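Local coordinates for protein Lpg2148(MvcA) (Legionella pneumophila subsp. pneumophila str. Philadelphia 1, PDB 6K11) that probably acts as a deamidase-related deubiquitinating effector that removes ubiquitin from the host ubiquitin-conjugating enzyme UBE2N, at residues T294-A302 against F314-L325; L99-L110 against I278-A286. All coordinates share one frame; numbering follows the deposited sequence.

Starting from the N terminus, the chain runs through the short edge strand 97-98, turns into helix 104-111, and builds strands 120-129 and 228-238, with the MvcA insertion region and its own mixed sheet between them, before reaching helix 278-288. There contact 2 closes this long excursion of 167 residues, laying 278-286 beside 99-110 on the antiparallel sheet that holds strand 325-333. Helix 294-305 follows directly, and contact 1 closes a much shorter loop of 11 residues when 314-325 returns along it to enter strand 325-333. The two contacts are in series, neither nested nor crossed. They touch through packing of Ile300 CD1 on Lys284 O, and their centres lie about 20 Å apart.

Contact 1 (T294-A302 against F314-L325); sequences TKERSDIYA and FCAHLNEKRQPL
Tyr301 and Arg297 of helix 294-305 reach out to the returning loop 314-325 in a helix-loop-strand connection, the loop doubling back along the helix before it enters strand 325-333. Lys321 is the bump on the loop side. Its chain, bent at chi2 and chi3, runs at about a right angle to Tyr301 and lays CE over one ring face, a CH-pi contact 3.9 Å from the Tyr301 ring centroid; NZ sits farther out, in an off-centre cation-pi position. Around the ring also come Phe314 CE2 at the edge, Cys315 SG obliquely at 3.6 Å from Tyr301 CD1, and Leu325 CD1 at 3.8 Å from Tyr301 CD2. Tyr301 OH is held beyond this contact by Tyr255 and Ser231. One turn back, Ser298 fits under the backbone: Lys321 N donates to Ser298 OG at 2.9 Å and 166°, while that same hydroxyl donates to Thr294 O. Thr294 CG2 fills the notch between Glu320 CB and Arg322 CG, 3.7 Å from Lys321 O. Arg297 bends at chi3 (-71°), which sets its guanidinium beneath Gln323 O and Pro324, both over one face; NH2 is taken by Thr291 O. At the edge, Arg297 NH1 donates to Lys321 O at 2.9 Å, with the oxygen only 2° out of the guanidinium plane.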
# COMPACT_ATOMS: atom_id res chain seq x y z
N THR A 294 1.40 6.35 20.67
CA THR A 294 0.98 6.99 19.43
C THR A 294 2.00 8.02 18.96
O THR A 294 2.36 8.05 17.78
CB THR A 294 -0.39 7.64 19.63
OG1 THR A 294 -1.36 6.62 19.86
CG2 THR A 294 -0.78 8.45 18.40
N LYS A 295 2.47 8.88 19.86
CA LYS A 295 3.41 9.92 19.46
C LYS A 295 4.69 9.33 18.86
O LYS A 295 5.18 9.80 17.82
CB LYS A 295 3.73 10.82 20.66
CG LYS A 295 4.74 11.93 20.35
CD LYS A 295 4.27 12.83 19.22
CE LYS A 295 5.11 14.09 19.15
NZ LYS A 295 5.11 14.68 17.78
N GLU A 296 5.26 8.31 19.51
CA GLU A 296 6.50 7.71 19.02
C GLU A 296 6.29 7.01 17.68
O GLU A 296 7.14 7.12 16.77
CB GLU A 296 7.05 6.73 20.05
CG GLU A 296 8.37 6.04 19.67
CD GLU A 296 8.81 5.03 20.72
OE1 GLU A 296 7.94 4.42 21.37
OE2 GLU A 296 10.04 4.86 20.91
N ARG A 297 5.19 6.27 17.54
CA ARG A 297 4.86 5.61 16.28
C ARG A 297 4.69 6.62 15.16
O ARG A 297 5.25 6.46 14.06
CB ARG A 297 3.58 4.79 16.47
CG ARG A 297 3.28 3.82 15.36
CD ARG A 297 1.89 3.20 15.56
NE ARG A 297 1.84 2.26 16.68
CZ ARG A 297 1.02 2.36 17.73
NH1 ARG A 297 0.14 3.36 17.81
NH2 ARG A 297 1.07 1.44 18.69
N SER A 298 3.92 7.69 15.43
CA SER A 298 3.67 8.72 14.43
C SER A 298 4.97 9.40 13.99
O SER A 298 5.18 9.63 12.79
CB SER A 298 2.69 9.75 15.00
OG SER A 298 1.44 9.13 15.31
N ASP A 299 5.84 9.73 14.96
CA ASP A 299 7.09 10.42 14.67
C ASP A 299 8.00 9.60 13.76
O ASP A 299 8.63 10.15 12.85
CB ASP A 299 7.83 10.74 15.98
CG ASP A 299 7.25 11.95 16.72
OD1 ASP A 299 6.37 12.66 16.16
OD2 ASP A 299 7.68 12.17 17.87
N ILE A 300 8.11 8.29 14.02
CA ILE A 300 9.00 7.46 13.21
C ILE A 300 8.42 7.26 11.81
O ILE A 300 9.14 7.32 10.80
CB ILE A 300 9.25 6.11 13.90
CG1 ILE A 300 9.96 6.31 15.23
CG2 ILE A 300 10.07 5.18 12.97
CD1 ILE A 300 10.33 5.00 15.89
N TYR A 301 7.11 6.98 11.75
CA TYR A 301 6.41 6.84 10.48
C TYR A 301 6.59 8.09 9.61
O TYR A 301 6.95 8.00 8.44
CB TYR A 301 4.94 6.57 10.75
CG TYR A 301 4.16 5.96 9.59
CD1 TYR A 301 3.64 6.77 8.58
CD2 TYR A 301 3.91 4.59 9.53
CE1 TYR A 301 2.91 6.21 7.52
CE2 TYR A 301 3.17 4.03 8.48
CZ TYR A 301 2.68 4.85 7.49
OH TYR A 301 1.96 4.31 6.45
N ALA A 302 6.39 9.27 10.20
CA ALA A 302 6.55 10.52 9.46
C ALA A 302 8.00 10.74 9.05
O ALA A 302 8.29 11.12 7.90
CB ALA A 302 6.03 11.69 10.29
N PHE A 314 2.83 15.03 8.59
CA PHE A 314 2.41 13.80 7.93
C PHE A 314 1.54 12.93 8.84
O PHE A 314 0.52 12.38 8.41
CB PHE A 314 3.65 13.03 7.48
CG PHE A 314 3.39 11.97 6.44
CD1 PHE A 314 2.86 12.29 5.20
CD2 PHE A 314 3.72 10.64 6.70
CE1 PHE A 314 2.63 11.31 4.24
CE2 PHE A 314 3.50 9.65 5.74
CZ PHE A 314 2.96 9.99 4.51
N CYS A 315 1.94 12.80 10.10
CA CYS A 315 1.22 11.99 11.07
C CYS A 315 0.72 12.84 12.24
O CYS A 315 0.59 12.34 13.36
CB CYS A 315 2.10 10.85 11.57
SG CYS A 315 2.62 9.75 10.26
N ALA A 316 0.43 14.12 11.99
CA ALA A 316 -0.07 15.01 13.03
C ALA A 316 -1.59 14.92 13.12
O ALA A 316 -2.27 14.71 12.11
CB ALA A 316 0.36 16.45 12.76
N HIS A 317 -2.10 15.09 14.34
CA HIS A 317 -3.53 15.20 14.63
C HIS A 317 -4.38 14.09 14.02
O HIS A 317 -4.18 12.92 14.37
CB HIS A 317 -4.02 16.59 14.18
CG HIS A 317 -3.23 17.71 14.80
ND1 HIS A 317 -2.86 17.70 16.13
CD2 HIS A 317 -2.72 18.84 14.27
CE1 HIS A 317 -2.16 18.79 16.39
NE2 HIS A 317 -2.06 19.50 15.28
N LEU A 318 -5.31 14.43 13.13
CA LEU A 318 -6.18 13.43 12.51
C LEU A 318 -5.42 12.30 11.84
O LEU A 318 -5.97 11.22 11.65
CB LEU A 318 -7.09 14.09 11.47
CG LEU A 318 -8.14 15.09 11.97
CD1 LEU A 318 -9.19 15.36 10.90
CD2 LEU A 318 -8.80 14.59 13.25
N ASN A 319 -4.15 12.53 11.49
CA ASN A 319 -3.35 11.54 10.78
C ASN A 319 -2.39 10.80 11.69
O ASN A 319 -1.46 10.14 11.19
CB ASN A 319 -2.61 12.22 9.63
CG ASN A 319 -3.56 12.89 8.65
OD1 ASN A 319 -4.41 12.22 8.06
ND2 ASN A 319 -3.44 14.20 8.51
N GLU A 320 -2.59 10.88 13.01
CA GLU A 320 -1.76 10.14 13.95
C GLU A 320 -1.87 8.64 13.68
O GLU A 320 -2.89 8.14 13.21
CB GLU A 320 -2.21 10.42 15.39
CG GLU A 320 -1.66 11.71 15.98
CD GLU A 320 -2.29 12.05 17.34
OE1 GLU A 320 -3.28 11.40 17.75
OE2 GLU A 320 -1.78 12.99 17.99
N LYS A 321 -0.78 7.92 13.97
CA LYS A 321 -0.76 6.47 13.82
C LYS A 321 -1.16 5.88 15.17
O LYS A 321 -0.33 5.65 16.05
CB LYS A 321 0.62 5.98 13.39
CG LYS A 321 1.05 6.45 11.99
CD LYS A 321 0.10 5.98 10.88
CE LYS A 321 0.05 7.01 9.76
NZ LYS A 321 -1.24 6.98 9.01
N ARG A 322 -2.46 5.65 15.33
CA ARG A 322 -3.03 5.22 16.60
C ARG A 322 -3.20 3.71 16.70
O ARG A 322 -3.60 3.22 17.76
CB ARG A 322 -4.37 5.90 16.83
CG ARG A 322 -4.24 7.39 17.00
CD ARG A 322 -5.59 8.04 17.25
NE ARG A 322 -5.44 9.48 17.40
CZ ARG A 322 -6.20 10.38 16.78
NH1 ARG A 322 -7.16 9.99 15.95
NH2 ARG A 322 -6.00 11.68 16.99
N GLN A 323 -2.91 2.97 15.64
CA GLN A 323 -3.09 1.53 15.68
C GLN A 323 -1.74 0.82 15.65
O GLN A 323 -0.78 1.32 15.06
CB GLN A 323 -3.94 1.04 14.50
CG GLN A 323 -5.31 1.71 14.38
CD GLN A 323 -6.03 1.25 13.13
OE1 GLN A 323 -5.46 1.26 12.03
NE2 GLN A 323 -7.29 0.85 13.28
N PRO A 324 -1.66 -0.36 16.27
CA PRO A 324 -0.42 -1.15 16.19
C PRO A 324 -0.01 -1.38 14.74
O PRO A 324 -0.85 -1.56 13.86
CB PRO A 324 -0.81 -2.48 16.87
CG PRO A 324 -1.93 -2.12 17.79
CD PRO A 324 -2.69 -1.02 17.10
N LEU A 325 1.30 -1.39 14.52
CA LEU A 325 1.90 -1.67 13.22
C LEU A 325 2.87 -2.82 13.36
O LEU A 325 3.41 -3.08 14.45
CB LEU A 325 2.65 -0.44 12.66
CG LEU A 325 1.90 0.89 12.55
CD1 LEU A 325 2.88 2.02 12.19
CD2 LEU A 325 0.78 0.78 11.53

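Contact 2 (L99-L110 against I278-A286); sequences LSADGDNLKNVL and IDKYIEKLA
Two antiparallel helices side by side on a beta sheet make this contact: helix 104-111, with the turn before it, lies against helix 278-288, the segment axes 10.1 Å apart at 161°. Ile282 is the central knob. Its chi1 of -68° sets CG1 anti to the carbonyl carbon and CG2 anti to the backbone N, sending the two branches to different partners. CD1 packs 3.6 Å from Leu106 CD2 and meets Leu110 CD1 tip to tip, whereas Ile282 CG2 sits 3.8 Å from both CA and O of Gly103, the N-cap residue at phi 79°. Beyond it, Ala286 CB nestles under the type I turn 100-103, 3.4 Å from Ala101 O, and a water donates to both Ala101 O and Ala286 O. Leu99 CD2 closes this end over Leu285 CB. Along the outer rim, Lys107 slides past Ile282 and brings NZ to Glu283 OE2, a 2.8 Å salt bridge on the anti lone pair; Lys280 NZ holds OE1 of the same carboxylate. Leu106 and Leu285 both touch Phe124 of the underlying sheet. This is an antiparallel helix pair layered over an antiparallel sheet, an alpha-plus-beta packing.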
# COMPACT_ATOMS: atom_id res chain seq x y z
N LEU A 99 9.80 -8.87 10.97
CA LEU A 99 11.00 -8.32 11.58
C LEU A 99 11.01 -8.68 13.06
O LEU A 99 10.02 -8.46 13.77
CB LEU A 99 11.05 -6.80 11.39
CG LEU A 99 12.34 -6.08 11.83
CD1 LEU A 99 13.53 -6.53 10.98
CD2 LEU A 99 12.18 -4.55 11.77
N SER A 100 12.12 -9.25 13.53
CA SER A 100 12.26 -9.58 14.94
C SER A 100 12.17 -8.32 15.80
O SER A 100 12.27 -7.19 15.31
CB SER A 100 13.59 -10.29 15.19
OG SER A 100 14.61 -9.35 15.51
N ALA A 101 11.98 -8.53 17.11
CA ALA A 101 11.65 -7.41 17.99
C ALA A 101 12.75 -6.36 18.03
O ALA A 101 12.46 -5.18 18.27
CB ALA A 101 11.36 -7.93 19.40
N ASP A 102 14.01 -6.76 17.81
CA ASP A 102 15.12 -5.82 17.72
C ASP A 102 15.62 -5.62 16.30
O ASP A 102 16.58 -4.87 16.09
CB ASP A 102 16.28 -6.30 18.59
CG ASP A 102 15.96 -6.28 20.07
OD1 ASP A 102 15.37 -5.28 20.54
OD2 ASP A 102 16.30 -7.27 20.77
N GLY A 103 15.01 -6.29 15.32
CA GLY A 103 15.53 -6.29 13.97
C GLY A 103 16.69 -7.23 13.73
O GLY A 103 17.30 -7.18 12.66
N ASP A 104 17.00 -8.10 14.70
CA ASP A 104 18.21 -8.92 14.61
C ASP A 104 18.18 -9.83 13.40
O ASP A 104 19.22 -10.06 12.77
CB ASP A 104 18.39 -9.75 15.88
CG ASP A 104 18.54 -8.90 17.11
OD1 ASP A 104 19.49 -8.09 17.16
OD2 ASP A 104 17.71 -9.05 18.04
N ASN A 105 17.01 -10.39 13.07
CA ASN A 105 16.99 -11.38 12.00
C ASN A 105 17.38 -10.77 10.67
O ASN A 105 18.10 -11.39 9.87
CB ASN A 105 15.62 -12.07 11.92
CG ASN A 105 14.46 -11.10 11.80
OD1 ASN A 105 14.59 -9.90 12.05
ND2 ASN A 105 13.30 -11.63 11.42
N LEU A 106 16.96 -9.52 10.41
CA LEU A 106 17.40 -8.82 9.21
C LEU A 106 18.84 -8.35 9.34
O LEU A 106 19.61 -8.45 8.38
CB LEU A 106 16.46 -7.64 8.91
CG LEU A 106 16.84 -6.77 7.70
CD1 LEU A 106 16.99 -7.61 6.44
CD2 LEU A 106 15.81 -5.64 7.50
N LYS A 107 19.22 -7.85 10.51
CA LYS A 107 20.60 -7.40 10.70
C LYS A 107 21.58 -8.54 10.47
O LYS A 107 22.59 -8.37 9.77
CB LYS A 107 20.77 -6.81 12.10
CG LYS A 107 20.10 -5.44 12.28
CD LYS A 107 20.90 -4.53 13.19
CE LYS A 107 20.09 -4.10 14.40
NZ LYS A 107 20.96 -3.30 15.33
N ASN A 108 21.29 -9.73 11.01
CA ASN A 108 22.23 -10.83 10.89
C ASN A 108 22.30 -11.37 9.47
O ASN A 108 23.36 -11.85 9.05
CB ASN A 108 21.87 -11.94 11.88
CG ASN A 108 22.11 -11.53 13.32
OD1 ASN A 108 22.96 -10.68 13.60
ND2 ASN A 108 21.35 -12.11 14.25
N VAL A 109 21.20 -11.29 8.71
CA VAL A 109 21.25 -11.64 7.29
C VAL A 109 22.24 -10.75 6.56
O VAL A 109 23.03 -11.21 5.72
CB VAL A 109 19.85 -11.56 6.67
CG1 VAL A 109 19.93 -11.64 5.15
CG2 VAL A 109 18.97 -12.68 7.19
N LEU A 110 22.24 -9.45 6.88
CA LEU A 110 23.13 -8.51 6.21
C LEU A 110 24.58 -8.71 6.64
O LEU A 110 25.50 -8.63 5.82
CB LEU A 110 22.68 -7.07 6.48
CG LEU A 110 21.26 -6.71 6.01
CD1 LEU A 110 20.90 -5.28 6.41
CD2 LEU A 110 21.11 -6.92 4.50
N ILE A 278 22.25 1.69 7.90
CA ILE A 278 21.22 0.65 7.80
C ILE A 278 20.86 0.09 9.18
O ILE A 278 19.70 -0.25 9.44
CB ILE A 278 21.68 -0.47 6.84
CG1 ILE A 278 20.57 -1.52 6.67
CG2 ILE A 278 22.99 -1.10 7.32
CD1 ILE A 278 19.23 -0.95 6.20
N ASP A 279 21.85 -0.02 10.08
CA ASP A 279 21.57 -0.56 11.41
C ASP A 279 20.59 0.32 12.16
O ASP A 279 19.59 -0.17 12.71
CB ASP A 279 22.87 -0.72 12.21
CG ASP A 279 23.78 -1.80 11.66
OD1 ASP A 279 23.27 -2.83 11.16
OD2 ASP A 279 25.01 -1.63 11.74
N LYS A 280 20.84 1.63 12.19
CA LYS A 280 19.93 2.57 12.85
C LYS A 280 18.56 2.58 12.18
O LYS A 280 17.53 2.65 12.87
CB LYS A 280 20.51 3.98 12.85
CG LYS A 280 19.81 4.93 13.83
CD LYS A 280 20.04 4.50 15.27
CE LYS A 280 21.54 4.43 15.59
NZ LYS A 280 21.94 3.17 16.30
N TYR A 281 18.51 2.54 10.84
CA TYR A 281 17.23 2.46 10.15
C TYR A 281 16.45 1.22 10.59
O TYR A 281 15.25 1.31 10.91
CB TYR A 281 17.43 2.45 8.62
CG TYR A 281 16.15 2.72 7.81
CD1 TYR A 281 15.29 1.68 7.46
CD2 TYR A 281 15.81 4.01 7.40
CE1 TYR A 281 14.12 1.91 6.73
CE2 TYR A 281 14.63 4.25 6.66
CZ TYR A 281 13.80 3.19 6.33
OH TYR A 281 12.62 3.40 5.61
N ILE A 282 17.10 0.06 10.64
CA ILE A 282 16.40 -1.15 11.05
C ILE A 282 15.93 -1.04 12.50
O ILE A 282 14.81 -1.45 12.84
CB ILE A 282 17.29 -2.40 10.84
CG1 ILE A 282 17.51 -2.66 9.36
CG2 ILE A 282 16.65 -3.62 11.48
CD1 ILE A 282 18.49 -3.78 9.08
N GLU A 283 16.77 -0.47 13.37
CA GLU A 283 16.39 -0.36 14.77
C GLU A 283 15.12 0.47 14.92
O GLU A 283 14.23 0.11 15.70
CB GLU A 283 17.53 0.26 15.57
CG GLU A 283 18.69 -0.72 15.78
CD GLU A 283 19.94 -0.03 16.26
OE1 GLU A 283 19.82 1.08 16.82
OE2 GLU A 283 21.04 -0.60 16.07
N LYS A 284 15.01 1.56 14.16
CA LYS A 284 13.81 2.39 14.24
C LYS A 284 12.59 1.68 13.67
O LYS A 284 11.47 1.87 14.16
CB LYS A 284 14.05 3.72 13.53
CG LYS A 284 14.82 4.74 14.37
CD LYS A 284 14.48 6.17 13.92
CE LYS A 284 14.87 7.20 14.97
NZ LYS A 284 14.84 8.59 14.40
N LEU A 285 12.78 0.85 12.64
CA LEU A 285 11.68 0.03 12.13
C LEU A 285 11.18 -0.93 13.21
O LEU A 285 9.98 -1.11 13.38
CB LEU A 285 12.12 -0.77 10.90
CG LEU A 285 12.23 -0.05 9.57
CD1 LEU A 285 12.57 -1.05 8.44
CD2 LEU A 285 10.96 0.70 9.25
N ALA A 286 12.11 -1.56 13.93
CA ALA A 286 11.70 -2.44 15.03
C ALA A 286 10.89 -1.68 16.08
O ALA A 286 9.90 -2.20 16.60
CB ALA A 286 12.93 -3.11 15.65
O HOH W 1 9.69 -4.92 16.57